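Local coordinates for protein 2-oxoglutarate carboxylase small subunit (Hydrogenobacter thermophilus, PDB 7KCT) that serves as the small, ATP-grasp subunit of a carboxylase of the biotin carboxylase family and holds bound ADP, bicarbonate ion and magnesium ion, at residues A[17-22]-A[66-71]; A[23-28]-A[307-312]; A[47-52]-A[377-382]; A[409-414]-A[432-437]. All blocks are in the same frame, centred on the assembly; numbering follows the deposited sequence.

Interaction 1: A[17-22]-A[66-71]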
loop_
_atom_site.group_PDB
_atom_site.type_symbol
_atom_site.label_atom_id
_atom_site.label_comp_id
_atom_site.label_asym_id
_atom_site.label_seq_id
_atom_site.Cartn_x
_atom_site.Cartn_y
_atom_site.Cartn_z
ATOM N N ALA A 17 12.119 -20.286 7.004
ATOM C CA ALA A 17 12.242 -21.563 6.286
ATOM C C ALA A 17 11.195 -21.634 5.168
ATOM O O ALA A 17 10.220 -22.387 5.226
ATOM C CB ALA A 17 12.112 -22.733 7.250
ATOM N N ASN A 18 11.327 -20.737 4.197
ATOM C CA ASN A 18 10.322 -20.614 3.136
ATOM C C ASN A 18 10.858 -19.699 2.033
ATOM O O ASN A 18 12.052 -19.375 2.021
ATOM C CB ASN A 18 8.991 -20.116 3.687
ATOM C CG ASN A 18 7.796 -20.709 2.935
ATOM O OD1 ASN A 18 7.666 -20.586 1.708
ATOM N ND2 ASN A 18 6.919 -21.335 3.673
ATOM N N ARG A 19 10.007 -19.362 1.057
ATOM C CA ARG A 19 10.437 -18.665 -0.157
ATOM C C ARG A 19 9.361 -17.707 -0.627
ATOM O O ARG A 19 8.266 -17.645 -0.070
ATOM C CB ARG A 19 10.772 -19.662 -1.281
ATOM C CG ARG A 19 9.611 -20.585 -1.722
ATOM C CD ARG A 19 9.899 -21.374 -3.026
ATOM N NE ARG A 19 10.080 -20.466 -4.169
ATOM C CZ ARG A 19 9.112 -19.837 -4.808
ATOM N NH1 ARG A 19 7.826 -19.991 -4.461
ATOM N NH2 ARG A 19 9.447 -19.009 -5.800
ATOM N N GLY A 20 9.681 -16.944 -1.675
ATOM C CA GLY A 20 8.618 -16.272 -2.378
ATOM C C GLY A 20 8.020 -15.162 -1.536
ATOM O O GLY A 20 8.672 -14.596 -0.671
ATOM N N GLU A 21 6.748 -14.876 -1.762
ATOM C CA GLU A 21 6.150 -13.694 -1.138
ATOM C C GLU A 21 6.104 -13.790 0.379
ATOM O O GLU A 21 6.218 -12.764 1.064
ATOM C CB GLU A 21 4.743 -13.431 -1.689
ATOM C CG GLU A 21 3.647 -14.457 -1.347
ATOM C CD GLU A 21 2.880 -14.097 -0.089
ATOM O OE1 GLU A 21 3.155 -13.015 0.504
ATOM O OE2 GLU A 21 1.982 -14.892 0.295
ATOM N N ILE A 22 5.851 -14.990 0.923
ATOM C CA ILE A 22 5.707 -15.121 2.374
ATOM C C ILE A 22 7.073 -14.972 3.040
ATOM O O ILE A 22 7.177 -14.446 4.152
ATOM C CB ILE A 22 4.993 -16.453 2.710
ATOM C CG1 ILE A 22 4.664 -16.540 4.192
ATOM C CG2 ILE A 22 5.839 -17.695 2.355
ATOM C CD1 ILE A 22 3.744 -15.448 4.726
ATOM N N ASP A 66 13.336 -30.423 -1.539
ATOM C CA ASP A 66 14.138 -30.857 -0.407
ATOM C C ASP A 66 14.790 -29.680 0.295
ATOM O O ASP A 66 15.053 -29.756 1.486
ATOM C CB ASP A 66 15.208 -31.828 -0.901
ATOM C CG ASP A 66 16.213 -32.206 0.172
ATOM O OD1 ASP A 66 15.802 -32.845 1.169
ATOM O OD2 ASP A 66 17.416 -31.889 -0.006
ATOM N N THR A 67 15.093 -28.609 -0.452
ATOM C CA THR A 67 15.557 -27.358 0.146
ATOM C C THR A 67 14.710 -26.960 1.348
ATOM O O THR A 67 15.238 -26.604 2.406
ATOM C CB THR A 67 15.518 -26.239 -0.900
ATOM O OG1 THR A 67 16.435 -26.540 -1.963
ATOM C CG2 THR A 67 15.880 -24.853 -0.261
ATOM N N TYR A 68 13.383 -26.992 1.199
ATOM C CA TYR A 68 12.460 -26.526 2.217
ATOM C C TYR A 68 11.814 -27.630 3.064
ATOM O O TYR A 68 11.135 -27.314 4.050
ATOM C CB TYR A 68 11.359 -25.669 1.562
ATOM C CG TYR A 68 11.932 -24.542 0.722
ATOM C CD1 TYR A 68 12.279 -23.352 1.319
ATOM C CD2 TYR A 68 12.173 -24.695 -0.634
ATOM C CE1 TYR A 68 12.810 -22.325 0.617
ATOM C CE2 TYR A 68 12.724 -23.662 -1.372
ATOM C CZ TYR A 68 13.043 -22.464 -0.710
ATOM O OH TYR A 68 13.593 -21.376 -1.321
ATOM N N LEU A 69 12.016 -28.902 2.744
ATOM C CA LEU A 69 11.322 -29.989 3.451
ATOM C C LEU A 69 12.239 -30.835 4.328
ATOM O O LEU A 69 11.751 -31.675 5.080
ATOM C CB LEU A 69 10.600 -30.906 2.446
ATOM C CG LEU A 69 9.415 -30.282 1.701
ATOM C CD1 LEU A 69 8.838 -31.305 0.641
ATOM C CD2 LEU A 69 8.321 -29.824 2.674
ATOM N N ASN A 70 13.545 -30.628 4.282
ATOM C CA ASN A 70 14.478 -31.405 5.095
ATOM C C ASN A 70 14.615 -30.746 6.462
ATOM O O ASN A 70 15.424 -29.837 6.650
ATOM C CB ASN A 70 15.815 -31.522 4.388
ATOM C CG ASN A 70 16.750 -32.533 5.053
ATOM O OD1 ASN A 70 16.953 -32.503 6.262
ATOM N ND2 ASN A 70 17.337 -33.410 4.252
ATOM N N ALA A 71 13.831 -31.244 7.422
ATOM C CA ALA A 71 13.781 -30.654 8.753
ATOM C C ALA A 71 15.141 -30.681 9.458
ATOM O O ALA A 71 15.522 -29.690 10.090
ATOM C CB ALA A 71 12.714 -31.370 9.568
HETATM O O HOH W 1 10.378 -25.014 5.716
#

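Interaction 2: A[23-28]-A[307-312]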
loop_
_atom_site.group_PDB
_atom_site.type_symbol
_atom_site.label_atom_id
_atom_site.label_comp_id
_atom_site.label_asym_id
_atom_site.label_seq_id
_atom_site.Cartn_x
_atom_site.Cartn_y
_atom_site.Cartn_z
ATOM N N ALA A 23 8.144 -15.427 2.390
ATOM C CA ALA A 23 9.442 -15.215 3.007
ATOM C C ALA A 23 9.739 -13.718 3.053
ATOM O O ALA A 23 10.202 -13.210 4.086
ATOM C CB ALA A 23 10.532 -16.010 2.281
ATOM N N CYS A 24 9.350 -12.973 2.003
ATOM C CA CYS A 24 9.541 -11.525 2.024
ATOM C C CYS A 24 8.706 -10.858 3.103
ATOM O O CYS A 24 9.192 -9.955 3.799
ATOM C CB CYS A 24 9.234 -10.919 0.650
ATOM S SG CYS A 24 10.430 -11.452 -0.636
ATOM N N ARG A 25 7.460 -11.288 3.255
ATOM C CA ARG A 25 6.565 -10.774 4.293
ATOM C C ARG A 25 7.138 -10.969 5.685
ATOM O O ARG A 25 7.073 -10.067 6.537
ATOM C CB ARG A 25 5.210 -11.484 4.146
ATOM C CG ARG A 25 4.283 -11.295 5.329
ATOM C CD ARG A 25 3.628 -9.934 5.262
ATOM N NE ARG A 25 2.715 -9.636 6.363
ATOM C CZ ARG A 25 3.049 -8.983 7.461
ATOM N NH1 ARG A 25 4.307 -8.582 7.650
ATOM N NH2 ARG A 25 2.100 -8.714 8.359
ATOM N N VAL A 26 7.678 -12.146 5.957
ATOM C CA VAL A 26 8.286 -12.381 7.258
ATOM C C VAL A 26 9.571 -11.568 7.421
ATOM O O VAL A 26 9.828 -11.003 8.490
ATOM C CB VAL A 26 8.531 -13.892 7.441
ATOM C CG1 VAL A 26 9.345 -14.163 8.694
ATOM C CG2 VAL A 26 7.160 -14.658 7.478
ATOM N N ILE A 27 10.428 -11.548 6.392
ATOM C CA ILE A 27 11.660 -10.769 6.461
ATOM C C ILE A 27 11.369 -9.318 6.778
ATOM O O ILE A 27 12.078 -8.693 7.573
ATOM C CB ILE A 27 12.503 -10.888 5.177
ATOM C CG1 ILE A 27 13.084 -12.273 5.105
ATOM C CG2 ILE A 27 13.627 -9.811 5.186
ATOM C CD1 ILE A 27 13.600 -12.682 3.784
ATOM N N ARG A 28 10.333 -8.756 6.176
ATOM C CA ARG A 28 9.996 -7.361 6.438
ATOM C C ARG A 28 9.601 -7.129 7.898
ATOM O O ARG A 28 9.965 -6.106 8.490
ATOM C CB ARG A 28 8.846 -6.897 5.533
ATOM C CG ARG A 28 8.413 -5.463 5.845
ATOM C CD ARG A 28 7.611 -4.718 4.753
ATOM N NE ARG A 28 8.192 -4.892 3.432
ATOM C CZ ARG A 28 9.346 -4.375 3.027
ATOM N NH1 ARG A 28 10.053 -3.620 3.843
ATOM N NH2 ARG A 28 9.806 -4.639 1.812
ATOM N N VAL A 307 -6.084 -9.507 4.361
ATOM C CA VAL A 307 -7.379 -8.823 4.384
ATOM C C VAL A 307 -7.808 -8.561 5.820
ATOM O O VAL A 307 -8.420 -7.533 6.127
ATOM C CB VAL A 307 -8.475 -9.598 3.610
ATOM C CG1 VAL A 307 -8.140 -9.677 2.114
ATOM C CG2 VAL A 307 -8.784 -10.975 4.192
ATOM N N THR A 308 -7.502 -9.488 6.713
ATOM C CA THR A 308 -7.843 -9.312 8.121
ATOM C C THR A 308 -7.032 -8.207 8.761
ATOM O O THR A 308 -7.556 -7.448 9.591
ATOM C CB THR A 308 -7.645 -10.624 8.875
ATOM O OG1 THR A 308 -8.538 -11.621 8.333
ATOM C CG2 THR A 308 -7.895 -10.365 10.399
ATOM N N GLU A 309 -5.745 -8.084 8.385
ATOM C CA GLU A 309 -4.928 -6.984 8.889
ATOM C C GLU A 309 -5.463 -5.640 8.446
ATOM O O GLU A 309 -5.403 -4.653 9.201
ATOM C CB GLU A 309 -3.465 -7.133 8.440
ATOM C CG GLU A 309 -2.822 -8.424 8.822
ATOM C CD GLU A 309 -1.363 -8.513 8.330
ATOM O OE1 GLU A 309 -0.994 -7.920 7.283
ATOM O OE2 GLU A 309 -0.558 -9.156 9.027
ATOM N N MET A 310 -6.010 -5.561 7.240
ATOM C CA MET A 310 -6.462 -4.250 6.781
ATOM C C MET A 310 -7.725 -3.766 7.513
ATOM O O MET A 310 -7.929 -2.569 7.633
ATOM C CB MET A 310 -6.729 -4.259 5.280
ATOM C CG MET A 310 -5.575 -4.845 4.468
ATOM S SD MET A 310 -4.198 -3.704 4.411
ATOM C CE MET A 310 -4.856 -2.745 3.047
ATOM N N ILE A 311 -8.628 -4.660 7.927
ATOM C CA ILE A 311 -9.848 -4.192 8.564
ATOM C C ILE A 311 -9.713 -4.067 10.076
ATOM O O ILE A 311 -10.521 -3.354 10.702
ATOM C CB ILE A 311 -11.062 -5.086 8.234
ATOM C CG1 ILE A 311 -10.895 -6.514 8.778
ATOM C CG2 ILE A 311 -11.347 -5.101 6.706
ATOM C CD1 ILE A 311 -12.188 -7.381 8.591
ATOM N N THR A 312 -8.759 -4.773 10.684
ATOM C CA THR A 312 -8.552 -4.709 12.133
ATOM C C THR A 312 -7.404 -3.821 12.561
ATOM O O THR A 312 -7.377 -3.391 13.720
ATOM C CB THR A 312 -8.275 -6.087 12.743
ATOM O OG1 THR A 312 -7.025 -6.633 12.262
ATOM C CG2 THR A 312 -9.408 -7.071 12.440
#

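Interaction 3: A[47-52]-A[377-382]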
loop_
_atom_site.group_PDB
_atom_site.type_symbol
_atom_site.label_atom_id
_atom_site.label_comp_id
_atom_site.label_asym_id
_atom_site.label_seq_id
_atom_site.Cartn_x
_atom_site.Cartn_y
_atom_site.Cartn_z
ATOM N N THR A 47 18.664 -15.908 -7.754
ATOM C CA THR A 47 18.333 -14.502 -7.847
ATOM C C THR A 47 17.040 -14.157 -7.105
ATOM O O THR A 47 16.553 -13.051 -7.266
ATOM C CB THR A 47 18.179 -14.072 -9.313
ATOM O OG1 THR A 47 17.080 -14.792 -9.898
ATOM C CG2 THR A 47 19.421 -14.378 -10.116
ATOM N N ALA A 48 16.525 -15.041 -6.265
ATOM C CA ALA A 48 15.247 -14.802 -5.594
ATOM C C ALA A 48 15.293 -13.529 -4.757
ATOM O O ALA A 48 16.316 -13.194 -4.148
ATOM C CB ALA A 48 14.878 -15.968 -4.682
ATOM N N ARG A 49 14.159 -12.836 -4.720
ATOM C CA ARG A 49 14.043 -11.610 -3.934
ATOM C C ARG A 49 14.221 -11.850 -2.432
ATOM O O ARG A 49 14.832 -11.021 -1.741
ATOM C CB ARG A 49 12.694 -10.968 -4.232
ATOM C CG ARG A 49 12.461 -9.719 -3.467
ATOM C CD ARG A 49 13.527 -8.668 -3.719
ATOM N NE ARG A 49 13.897 -8.555 -5.135
ATOM C CZ ARG A 49 14.894 -7.796 -5.614
ATOM N NH1 ARG A 49 15.692 -7.083 -4.809
ATOM N NH2 ARG A 49 15.142 -7.806 -6.917
ATOM N N HIS A 50 13.705 -12.978 -1.892
ATOM C CA HIS A 50 13.879 -13.208 -0.462
ATOM C C HIS A 50 15.343 -13.390 -0.096
ATOM O O HIS A 50 15.741 -13.009 0.999
ATOM C CB HIS A 50 13.044 -14.406 0.016
ATOM C CG HIS A 50 13.550 -15.774 -0.383
ATOM N ND1 HIS A 50 13.321 -16.334 -1.621
ATOM C CD2 HIS A 50 14.160 -16.731 0.346
ATOM C CE1 HIS A 50 13.813 -17.560 -1.649
ATOM N NE2 HIS A 50 14.286 -17.836 -0.449
ATOM N N VAL A 51 16.152 -13.941 -1.016
ATOM C CA VAL A 51 17.602 -14.052 -0.829
ATOM C C VAL A 51 18.274 -12.677 -0.816
ATOM O O VAL A 51 19.179 -12.444 -0.020
ATOM C CB VAL A 51 18.211 -14.979 -1.904
ATOM C CG1 VAL A 51 19.802 -14.970 -1.879
ATOM C CG2 VAL A 51 17.619 -16.391 -1.757
ATOM N N LYS A 52 17.846 -11.746 -1.681
ATOM C CA LYS A 52 18.429 -10.400 -1.657
ATOM C C LYS A 52 18.042 -9.624 -0.395
ATOM O O LYS A 52 18.862 -8.872 0.157
ATOM C CB LYS A 52 18.001 -9.629 -2.904
ATOM C CG LYS A 52 18.742 -10.043 -4.169
ATOM C CD LYS A 52 17.968 -9.654 -5.449
ATOM C CE LYS A 52 18.878 -9.692 -6.695
ATOM N NZ LYS A 52 19.705 -8.391 -6.787
ATOM N N GLU A 377 1.748 -7.590 -2.071
ATOM C CA GLU A 377 2.673 -8.581 -1.521
ATOM C C GLU A 377 3.270 -9.354 -2.700
ATOM O O GLU A 377 2.558 -10.072 -3.411
ATOM C CB GLU A 377 1.975 -9.520 -0.540
ATOM C CG GLU A 377 1.344 -8.804 0.653
ATOM C CD GLU A 377 2.331 -8.470 1.803
ATOM O OE1 GLU A 377 3.452 -9.083 1.935
ATOM O OE2 GLU A 377 1.959 -7.571 2.593
ATOM N N HIS A 378 4.575 -9.215 -2.916
ATOM C CA HIS A 378 5.124 -9.801 -4.130
ATOM C C HIS A 378 6.633 -9.990 -3.988
ATOM O O HIS A 378 7.299 -9.360 -3.151
ATOM C CB HIS A 378 4.767 -8.928 -5.360
ATOM C CG HIS A 378 5.624 -7.723 -5.515
ATOM N ND1 HIS A 378 6.260 -7.407 -6.702
ATOM C CD2 HIS A 378 6.009 -6.782 -4.618
ATOM C CE1 HIS A 378 7.007 -6.329 -6.520
ATOM N NE2 HIS A 378 6.858 -5.922 -5.269
ATOM N N ALA A 379 7.171 -10.879 -4.812
ATOM C CA ALA A 379 8.604 -11.103 -4.783
ATOM C C ALA A 379 9.196 -11.100 -6.181
ATOM O O ALA A 379 10.216 -11.754 -6.418
ATOM C CB ALA A 379 8.947 -12.411 -4.061
ATOM N N SER A 380 8.592 -10.355 -7.090
ATOM C CA SER A 380 8.886 -10.429 -8.513
ATOM C C SER A 380 9.406 -9.113 -9.066
ATOM O O SER A 380 9.167 -8.041 -8.514
ATOM C CB SER A 380 7.641 -10.824 -9.320
ATOM O OG SER A 380 7.373 -12.192 -9.112
ATOM N N SER A 381 10.147 -9.258 -10.163
ATOM C CA SER A 381 10.790 -8.231 -10.956
ATOM C C SER A 381 10.892 -8.766 -12.380
ATOM O O SER A 381 10.803 -9.975 -12.616
ATOM C CB SER A 381 12.211 -7.896 -10.468
ATOM O OG SER A 381 12.208 -7.120 -9.293
ATOM N N LYS A 382 11.183 -7.879 -13.322
ATOM C CA LYS A 382 11.525 -8.373 -14.650
ATOM C C LYS A 382 12.579 -9.473 -14.522
ATOM O O LYS A 382 13.560 -9.335 -13.774
ATOM C CB LYS A 382 12.042 -7.245 -15.530
ATOM C CG LYS A 382 12.735 -7.786 -16.784
ATOM C CD LYS A 382 12.534 -6.939 -17.983
ATOM C CE LYS A 382 13.380 -7.443 -19.160
ATOM N NZ LYS A 382 13.278 -6.526 -20.342
HETATM O O HOH W 2 12.488 -9.499 -7.597
HETATM O O HOH W 3 12.025 -13.729 -6.402
#

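Interaction 4: A[409-414]-A[432-437]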
loop_
_atom_site.group_PDB
_atom_site.type_symbol
_atom_site.label_atom_id
_atom_site.label_comp_id
_atom_site.label_asym_id
_atom_site.label_seq_id
_atom_site.Cartn_x
_atom_site.Cartn_y
_atom_site.Cartn_z
ATOM N N ASP A 409 -14.493 -1.538 -6.776
ATOM C CA ASP A 409 -14.029 -0.584 -7.789
ATOM C C ASP A 409 -12.527 -0.361 -7.664
ATOM O O ASP A 409 -11.793 -0.376 -8.666
ATOM C CB ASP A 409 -14.757 0.758 -7.638
ATOM C CG ASP A 409 -16.279 0.676 -7.865
ATOM O OD1 ASP A 409 -16.768 -0.184 -8.631
ATOM O OD2 ASP A 409 -16.992 1.517 -7.296
ATOM N N ARG A 410 -12.039 -0.272 -6.426
ATOM C CA ARG A 410 -10.616 -0.066 -6.206
ATOM C C ARG A 410 -9.812 -1.270 -6.673
ATOM O O ARG A 410 -8.735 -1.111 -7.254
ATOM C CB ARG A 410 -10.360 0.212 -4.721
ATOM C CG ARG A 410 -8.892 0.330 -4.339
ATOM C CD ARG A 410 -8.839 1.083 -2.990
ATOM N NE ARG A 410 -9.159 2.481 -3.249
ATOM C CZ ARG A 410 -9.657 3.344 -2.372
ATOM N NH1 ARG A 410 -9.971 2.963 -1.143
ATOM N NH2 ARG A 410 -9.879 4.588 -2.754
ATOM N N MET A 411 -10.316 -2.491 -6.444
ATOM C CA MET A 411 -9.604 -3.688 -6.894
ATOM C C MET A 411 -9.639 -3.837 -8.419
ATOM O O MET A 411 -8.628 -4.196 -9.038
ATOM C CB MET A 411 -10.204 -4.941 -6.224
ATOM C CG MET A 411 -9.617 -6.246 -6.724
ATOM S SD MET A 411 -7.859 -6.530 -6.320
ATOM C CE MET A 411 -7.982 -6.945 -4.599
ATOM N N ARG A 412 -10.809 -3.672 -9.032
ATOM C CA ARG A 412 -10.876 -3.658 -10.494
ATOM C C ARG A 412 -9.829 -2.700 -11.093
ATOM O O ARG A 412 -9.126 -3.041 -12.036
ATOM C CB ARG A 412 -12.264 -3.228 -10.937
ATOM C CG ARG A 412 -12.519 -3.284 -12.472
ATOM C CD ARG A 412 -13.729 -2.439 -12.921
ATOM N NE ARG A 412 -13.601 -1.001 -12.586
ATOM C CZ ARG A 412 -14.379 -0.351 -11.719
ATOM N NH1 ARG A 412 -15.345 -0.990 -11.079
ATOM N NH2 ARG A 412 -14.217 0.952 -11.487
ATOM N N SER A 413 -9.733 -1.493 -10.558
ATOM C CA SER A 413 -8.837 -0.475 -11.104
ATOM C C SER A 413 -7.368 -0.803 -10.872
ATOM O O SER A 413 -6.513 -0.440 -11.685
ATOM C CB SER A 413 -9.143 0.889 -10.484
ATOM O OG SER A 413 -10.424 1.306 -10.859
ATOM N N ALA A 414 -7.051 -1.373 -9.716
ATOM C CA ALA A 414 -5.694 -1.825 -9.452
ATOM C C ALA A 414 -5.313 -2.939 -10.420
ATOM O O ALA A 414 -4.263 -2.875 -11.071
ATOM C CB ALA A 414 -5.574 -2.290 -7.999
ATOM N N ASN A 432 -12.694 -9.526 -14.608
ATOM C CA ASN A 432 -14.084 -9.826 -14.969
ATOM C C ASN A 432 -14.926 -10.149 -13.739
ATOM O O ASN A 432 -16.122 -9.860 -13.708
ATOM C CB ASN A 432 -14.137 -10.986 -15.971
ATOM C CG ASN A 432 -13.796 -10.562 -17.397
ATOM O OD1 ASN A 432 -13.850 -9.397 -17.731
ATOM N ND2 ASN A 432 -13.451 -11.513 -18.229
ATOM N N ILE A 433 -14.343 -10.823 -12.743
ATOM C CA ILE A 433 -15.059 -11.051 -11.489
ATOM C C ILE A 433 -15.449 -9.726 -10.850
ATOM O O ILE A 433 -16.603 -9.523 -10.438
ATOM C CB ILE A 433 -14.205 -11.928 -10.551
ATOM C CG1 ILE A 433 -13.915 -13.285 -11.211
ATOM C CG2 ILE A 433 -14.896 -12.084 -9.228
ATOM C CD1 ILE A 433 -13.001 -14.226 -10.413
ATOM N N MET A 434 -14.507 -8.781 -10.797
ATOM C CA MET A 434 -14.808 -7.494 -10.195
ATOM C C MET A 434 -15.897 -6.748 -10.969
ATOM O O MET A 434 -16.639 -5.960 -10.384
ATOM C CB MET A 434 -13.547 -6.627 -10.128
ATOM C CG MET A 434 -12.409 -7.186 -9.259
ATOM S SD MET A 434 -12.973 -7.550 -7.567
ATOM C CE MET A 434 -12.465 -9.241 -7.326
ATOM N N LYS A 435 -16.026 -6.996 -12.272
ATOM C CA LYS A 435 -17.089 -6.374 -13.064
ATOM C C LYS A 435 -18.411 -7.148 -13.033
ATOM O O LYS A 435 -19.416 -6.689 -13.591
ATOM C CB LYS A 435 -16.622 -6.250 -14.520
ATOM C CG LYS A 435 -15.512 -5.268 -14.775
ATOM C CD LYS A 435 -15.036 -5.489 -16.226
ATOM C CE LYS A 435 -14.115 -4.392 -16.673
ATOM N NZ LYS A 435 -13.548 -4.688 -18.017
ATOM N N ASP A 436 -18.416 -8.348 -12.480
ATOM C CA ASP A 436 -19.597 -9.189 -12.562
ATOM C C ASP A 436 -20.682 -8.715 -11.591
ATOM O O ASP A 436 -20.404 -8.463 -10.422
ATOM C CB ASP A 436 -19.215 -10.625 -12.267
ATOM C CG ASP A 436 -20.436 -11.533 -12.112
ATOM O OD1 ASP A 436 -21.179 -11.668 -13.092
ATOM O OD2 ASP A 436 -20.628 -12.121 -11.018
ATOM N N LYS A 437 -21.935 -8.638 -12.069
ATOM C CA LYS A 437 -23.008 -8.124 -11.220
ATOM C C LYS A 437 -23.204 -8.986 -9.980
ATOM O O LYS A 437 -23.452 -8.462 -8.902
ATOM C CB LYS A 437 -24.345 -8.058 -11.950
ATOM C CG LYS A 437 -25.501 -7.306 -11.260
ATOM C CD LYS A 437 -26.808 -7.565 -12.047
ATOM C CE LYS A 437 -27.844 -6.431 -11.667
ATOM N NZ LYS A 437 -27.849 -6.009 -10.278
#

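Interaction 1: A[17-22]-A[66-71]
Tyr68 leans its ring across the backbone of Asn18 and the aliphatic stem of Arg19, in the turn that leads from strand 13-16 into helix 20-32 of the Rossmann-like N-terminal domain. Followed outward from CB, the ring first meets the main chain: CD1 lies 3.8 Å from CA of Asn18, and CE1 comes within 3.4 Å of Asn18 O, which approaches the ring obliquely. Farther out, CZ reaches Arg19 CB at 3.7 Å, while Arg19 CG sits over one face of the ring and CD lies 4.0 Å from CE2 of Tyr68. The stem can run this way because Arg19 CG is tucked between the backbone N and the carbonyl carbon (chi1 60°). The arginine crosses the tyrosine at about a right angle, its guanidinium turned 86° from the ring plane and salt-bridged to Glu45. Between the backbones a water donates to both Ala17 O and Tyr68 O, tying the turn to helix 66-69. On the turn itself, Asn18 OD1 accepts the backbone N-H of Arg19 on an in-plane lone pair. At the tip, Tyr68 OH rests 3.3 Å from Arg19 CB.

Interaction 2: A[23-28]-A[307-312]
Arg25 and Glu309 reach toward each other from opposite directions, each leaving its own helix, and meet between two backbones whose nearest CA atoms, those of Arg25 and Glu309, are still 12.9 Å apart. The link is one salt bridge: Arg25 NH2 donates to Glu309 OE2 at 2.8 Å, somewhat bent at 143°. The carboxylate oxygen lies at the edge of the guanidinium, nearly in its plane, and receives the bond on its syn lone pair. The two flat groups are nevertheless turned 65° apart, so they do not form the coplanar, two-pronged pair. OE1 of Glu309 stays 3.4 Å from Arg25 NH2 and is taken instead by Arg375. The glutamate runs out extended beyond CG, whereas the arginine bends at chi2 (79°) before its head reaches the acid. Helix 20-32 belongs to the biotin carboxylase N-terminal domain and helix 305-312 to the ATP-grasp domain, so two long side chains bridge the divide between them. A second acid, Asp315, also binds Arg25 NH2, and Ile316 N donates to Glu309 OE2. Phe372 of the second subunit packs against Glu309. With both partners buried, and the carboxylate gripped by two arginines and a backbone N-H, the site would be expected to favour the ionised forms of Arg25 and Glu309 and to hold the acid in one orientation.

Interaction 3: A[47-52]-A[377-382]
The guanidinium of Arg49 is turned obliquely to the hydroxyl of Ser381, whose OG lies 3.8 Å from NH2. Lys52 CD covers one of its faces near the rim, and a water sits at its edge, in plane. That water accepts from Arg49 NE at 3.0 Å, is hydrogen-bonded to Ser381 OG, and gives a weak bond to Ala379 O, so the charged head is joined to the loop through solvent. The closer direct contact is made by the stem: Arg49 CB packs 3.4 Å from Ala379 O and 4.0 Å from Ala379 CB. The arginine leaves its helix with CG opposite the backbone N (chi1 179°) and bends at the next two torsions, and the chain curls round until NH2 comes near Ser381 OG. A second water spans the backbones, accepting the backbone N-H of Arg49 at the start of helix 49-53 and donating to Ala379 O at 2.7 Å. One carbonyl thereby takes a proton from each of two waters, though one of these bonds is weak. The polar ends belong to a wider network: Arg49 NH1 and Lys52 NZ both salt-bridge to Glu419 of the second subunit, and Ser381 OG bonds to Tyr366 O of that subunit. Here the N-terminal domain meets the loop after strand 374-378 of the C-terminal domain, with the partner subunit alongside, as in the dimer interface of biotin carboxylases.

Interaction 4: A[409-414]-A[432-437]
The apolar part of the contact is a pair of methionines, Met411 and Met434, whose side chains pass at a slant. Met434 SD lies 3.7 Å from Met411 CG and 4.0 Å from Met411 CB, while Met434 CG comes up to the backbone, 3.9 Å from Arg412 N. Met411 leaves with CG anti to its backbone N (chi1 175°) but bends at both later torsions, which carries SD and CE away from helix 427-435 and leaves CB and CG as the touching atoms. Beside this pair the helices come close, with CB of Arg412 and CB of Met434 only 3.7 Å apart. Both helices belong to the biotin carboxylase C-terminal domain, and the methionines turn inward to its antiparallel sheet: Met411 and Met434 both touch Cys345 of strand 341-351, and Met411 also meets Leu397 of strand 393-401. A second kind of contact is made by the aliphatic parts of charged residues. Arg412 CD lies 3.8 Å from Lys435 CG, the two chains crossing at about a right angle. The polar contacts stay largely on one helix. Arg412 NH1 forms a salt bridge with Asp409 OD1 at 2.9 Å, meeting it on the anti side and 32° out of the carboxylate plane. Asp409 O lies over the centre of one guanidinium face, Arg440 shares Asp409 OD1, and Arg412 NH2 donates to Lys31 O of the second subunit. Lys435 runs on extended, away from this group, which leaves its NZ 6.6 Å from Arg412 NE, so the like charges are not in contact.

In the fold
Interactions 1, 2 and 3 form one connected cluster, with centres about 15 to 18 Å apart. Helix 20-32 serves both 1 and 2, and His50 of segment 47-52 packs against Tyr68 and Arg19 of interaction 1 and against Ala23 of interaction 2. Their segments alternate along the chain, so residues distant in sequence are interleaved in space. A bound ADP lies near interactions 1 and 2: the side chain of Asn18 is about 8 Å from it and that of Arg25 about 12 Å. Interaction 4 stands apart within the C-terminal domain, its centre about 33 Å from that of interaction 1, although its nearest atoms come within about 7 Å of those of interaction 2; like interactions 2 and 3 it touches the second subunit.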